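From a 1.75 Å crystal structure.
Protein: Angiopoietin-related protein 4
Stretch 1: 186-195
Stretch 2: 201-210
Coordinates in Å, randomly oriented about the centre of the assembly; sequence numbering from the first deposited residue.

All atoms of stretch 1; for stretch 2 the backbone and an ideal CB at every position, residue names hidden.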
# COMPACT_ATOMS: atom_id res chain seq x y z
N GLN A 186 23.55 5.58 10.54
CA GLN A 186 23.80 6.14 9.18
C GLN A 186 22.49 6.23 8.39
O GLN A 186 21.50 5.61 8.82
CB GLN A 186 24.83 5.29 8.44
CG GLN A 186 25.62 6.06 7.38
CD GLN A 186 26.48 5.15 6.54
OE1 GLN A 186 26.78 4.02 6.92
NE2 GLN A 186 26.89 5.65 5.39
N ARG A 187 22.50 6.97 7.27
CA ARG A 187 21.30 7.11 6.45
C ARG A 187 21.17 5.69 5.88
O ARG A 187 20.18 5.42 5.27
CB ARG A 187 21.46 8.27 5.46
CG ARG A 187 21.47 9.64 6.13
CD ARG A 187 21.33 10.89 5.28
NE ARG A 187 22.43 11.03 4.37
CZ ARG A 187 23.56 11.60 4.68
NH1 ARG A 187 23.72 12.07 5.90
NH2 ARG A 187 24.52 11.68 3.80
N GLN A 188 22.15 4.82 6.22
CA GLN A 188 22.17 3.45 5.72
C GLN A 188 21.03 2.63 6.30
O GLN A 188 20.51 1.73 5.62
CB GLN A 188 23.49 2.77 6.06
CG GLN A 188 23.79 1.57 5.17
CD GLN A 188 23.37 0.22 5.75
OE1 GLN A 188 22.38 0.10 6.49
NE2 GLN A 188 24.13 -0.82 5.41
N LYS A 189 20.63 2.98 7.50
CA LYS A 189 19.51 2.24 8.08
C LYS A 189 18.24 2.94 7.63
O LYS A 189 17.39 2.26 7.15
CB LYS A 189 19.67 2.11 9.60
CG LYS A 189 20.50 0.93 10.08
CD LYS A 189 21.26 1.24 11.36
CE LYS A 189 21.54 0.05 12.26
NZ LYS A 189 22.11 0.48 13.57
N LEU A 190 18.18 4.26 7.75
CA LEU A 190 16.96 5.00 7.40
C LEU A 190 16.58 4.79 5.94
O LEU A 190 15.39 4.88 5.59
CB LEU A 190 17.10 6.51 7.66
CG LEU A 190 17.10 7.03 9.10
CD1 LEU A 190 17.51 8.50 9.15
CD2 LEU A 190 15.75 6.80 9.80
N LYS A 191 17.56 4.48 5.09
CA LYS A 191 17.27 4.05 3.72
C LYS A 191 16.29 2.86 3.69
O LYS A 191 15.52 2.72 2.73
CB LYS A 191 18.58 3.69 3.03
CG LYS A 191 18.52 2.60 2.03
CD LYS A 191 19.79 1.72 2.04
CE LYS A 191 19.90 0.93 0.73
NZ LYS A 191 21.22 0.25 0.53
N LYS A 192 16.35 1.98 4.68
CA LYS A 192 15.44 0.84 4.72
C LYS A 192 14.15 1.15 5.46
O LYS A 192 13.41 0.23 5.78
CB LYS A 192 16.12 -0.35 5.39
CG LYS A 192 17.44 -0.77 4.72
CD LYS A 192 18.07 -1.92 5.47
CE LYS A 192 18.98 -2.74 4.55
NZ LYS A 192 18.31 -3.98 4.03
N GLY A 193 13.86 2.43 5.72
CA GLY A 193 12.74 2.82 6.56
C GLY A 193 11.43 3.02 5.81
O GLY A 193 11.28 2.67 4.63
N ILE A 194 10.49 3.65 6.52
CA ILE A 194 9.14 3.95 6.05
C ILE A 194 9.17 5.37 5.53
O ILE A 194 9.22 6.32 6.32
CB ILE A 194 8.13 3.80 7.18
CG1 ILE A 194 8.16 2.38 7.72
CG2 ILE A 194 6.70 4.15 6.74
CD1 ILE A 194 7.31 2.24 8.96
N PHE A 195 9.15 5.56 4.21
CA PHE A 195 9.34 6.91 3.70
C PHE A 195 8.39 7.21 2.55
O PHE A 195 7.92 6.31 1.85
CB PHE A 195 10.80 7.13 3.26
CG PHE A 195 11.19 6.43 1.98
CD1 PHE A 195 11.56 5.08 1.99
CD2 PHE A 195 11.21 7.12 0.76
CE1 PHE A 195 11.92 4.45 0.79
CE2 PHE A 195 11.59 6.50 -0.42
CZ PHE A 195 11.94 5.17 -0.41
N UNK A 201 10.85 13.73 2.87
CA UNK A 201 12.18 13.46 2.40
C UNK A 201 12.46 11.96 2.30
O UNK A 201 11.78 11.12 2.91
CB UNK A 201 13.20 14.13 3.32
N UNK A 202 13.51 11.63 1.54
CA UNK A 202 13.88 10.23 1.31
C UNK A 202 14.20 9.50 2.61
O UNK A 202 13.93 8.31 2.74
CB UNK A 202 15.08 10.15 0.37
N UNK A 203 14.80 10.17 3.58
CA UNK A 203 15.24 9.43 4.75
C UNK A 203 14.53 9.86 6.03
O UNK A 203 15.06 9.64 7.12
CB UNK A 203 16.75 9.59 4.92
N UNK A 204 13.36 10.45 5.91
CA UNK A 204 12.56 10.72 7.09
C UNK A 204 11.75 9.47 7.44
O UNK A 204 10.94 9.02 6.62
CB UNK A 204 11.64 11.92 6.86
N UNK A 205 11.90 8.89 8.64
CA UNK A 205 11.11 7.70 9.01
C UNK A 205 9.74 8.12 9.53
O UNK A 205 9.63 8.79 10.56
CB UNK A 205 11.84 6.87 10.06
N UNK A 206 8.69 7.69 8.84
CA UNK A 206 7.35 8.13 9.22
C UNK A 206 6.87 7.44 10.49
O UNK A 206 7.28 6.32 10.82
CB UNK A 206 6.36 7.87 8.08
N UNK A 207 6.00 8.13 11.21
CA UNK A 207 5.50 7.60 12.47
C UNK A 207 4.33 6.64 12.26
O UNK A 207 4.16 5.70 13.04
CB UNK A 207 5.08 8.75 13.39
N UNK A 208 3.49 6.89 11.25
CA UNK A 208 2.30 6.07 11.04
C UNK A 208 1.88 6.20 9.58
O UNK A 208 2.13 7.22 8.94
CB UNK A 208 1.16 6.48 11.98
N UNK A 209 1.27 5.12 9.06
CA UNK A 209 0.78 5.11 7.69
C UNK A 209 -0.55 4.38 7.67
O UNK A 209 -0.77 3.45 8.45
CB UNK A 209 1.78 4.46 6.74
N UNK A 210 -1.43 4.77 6.74
CA UNK A 210 -2.63 4.00 6.44
C UNK A 210 -2.85 4.06 4.95
O UNK A 210 -2.74 5.14 4.36
CB UNK A 210 -3.85 4.52 7.20

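Position 201 has a positive phi, 113°, with psi at 162°, a backbone shape that by itself favours glycine, and stretch 1 comes nowhere near its ideal CB. Glycine is the simplest answer, and Gly201 is found there, the first residue to leave helical angles after a helix and the start of a type I turn that runs to position 204.

At 202 CA-to-CB points away from stretch 1, yet the ideal CB lies 4.9 Å from Phe195 CD2, and beyond it stretch 1 offers the flat ring of Phe195 and the carbonyl oxygen of Lys191. A short side chain would leave both unused; a long one that can turn back, with a flat end bearing donors, could use both, and glutamine or arginine would be candidates. The residue is Arg202. With chi1 t and chi2 p, its guanidinium returns to lie flat on Phe195, the centres 3.8 Å apart and the planes at 12°, a cation-pi arrangement over the ring face. The Lys191 carbonyl sits at the guanidinium edge, where the N-H groups point: Arg202 NH2 donates to Lys191 O at 3.0 Å, and Arg202 NH1 adds a weak bond to Lys191 O at 3.4 Å. Stacking uses the face, hydrogen bonding the edge.

The CB of 203 points sideways, 4.1 Å from Leu190 CB and 4.8 Å from Arg187 CD, beside the helical turn. A broad apolar or aromatic side chain could cover this surface. Tyr203, chi1 m, does so: its CB meets Leu190 CB at 4.1 Å, its ring has Arg187 CD over one face, and Tyr203 CD2 approaches Arg187 O to 3.6 Å.

Position 204 points away, and stretch 1 sets little limit on its side chain; many residues would fit. Tyr204 is deposited, and its hydroxyl is hydrogen-bonded elsewhere in the structure.

At 205 the ideal CB is 3.9 Å from Leu190 CD2, so a compact apolar group suits, and a phi of -83° is compatible with proline. The backbone nitrogen is not needed as a donor to stretch 1. Pro205 packs its CG against Leu190 CD2 at 3.6 Å, and its CA makes a CA-H...O contact with Ile194 O at 3.6 Å.

At 206 the backbone nitrogen faces the carbonyl of Ile194, which excludes proline if that bond is to form. The CB, sideways and near Ile194 and Phe195, favours an aliphatic residue such as leucine, isoleucine or valine. Leu206 N donates to Ile194 O at 2.9 Å, while Leu206 CB packs on Ile194 CG2 at 4.0 Å.

Positions 207 and 208 point away and meet nothing of stretch 1, so it imposes no choice; they are Gln207 and Ala208. In the strand, 209 points toward Ile194 CG2, 4.9 Å from the ideal CB: valine or threonine would reach it. Thr209 places CG2 3.6 Å from Ile194 CG2, while OG1 is hydrogen-bonded elsewhere. Position 210 is out of reach and is Thr210.

Stretch 2 (201-210) GRYYPLQATT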
# COMPACT_ATOMS: atom_id res chain seq x y z
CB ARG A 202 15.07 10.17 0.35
CG ARG A 202 15.76 8.80 0.21
CD ARG A 202 14.86 7.78 -0.46
NE ARG A 202 15.43 6.44 -0.57
CZ ARG A 202 15.36 5.53 0.39
NH1 ARG A 202 14.79 5.84 1.56
NH2 ARG A 202 15.88 4.33 0.22
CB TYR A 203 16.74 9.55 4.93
CG TYR A 203 17.57 9.18 3.72
CD1 TYR A 203 17.75 10.08 2.66
CD2 TYR A 203 18.21 7.96 3.64
CE1 TYR A 203 18.55 9.76 1.58
CE2 TYR A 203 18.97 7.63 2.55
CZ TYR A 203 19.14 8.53 1.53
OH TYR A 203 19.91 8.19 0.45
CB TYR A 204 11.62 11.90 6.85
CG TYR A 204 10.90 12.32 8.10
CD1 TYR A 204 11.43 13.31 8.93
CD2 TYR A 204 9.70 11.73 8.49
CE1 TYR A 204 10.79 13.69 10.09
CE2 TYR A 204 9.05 12.10 9.64
CZ TYR A 204 9.60 13.08 10.44
OH TYR A 204 8.93 13.43 11.59
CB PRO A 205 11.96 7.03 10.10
CG PRO A 205 12.60 8.19 10.80
CD PRO A 205 12.84 9.27 9.71
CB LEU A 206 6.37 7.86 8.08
CG LEU A 206 6.69 8.71 6.85
CD1 LEU A 206 6.00 8.19 5.61
CD2 LEU A 206 6.26 10.18 7.11
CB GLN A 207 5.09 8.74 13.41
CG GLN A 207 4.73 8.28 14.82
CD GLN A 207 3.94 9.30 15.63
OE1 GLN A 207 4.10 10.51 15.47
NE2 GLN A 207 3.10 8.81 16.53
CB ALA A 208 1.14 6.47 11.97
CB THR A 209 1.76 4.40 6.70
OG1 THR A 209 1.87 3.00 7.04
CG2 THR A 209 3.16 5.00 6.76
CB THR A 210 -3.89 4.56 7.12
OG1 THR A 210 -3.62 4.82 8.50
CG2 THR A 210 -5.03 3.55 7.04
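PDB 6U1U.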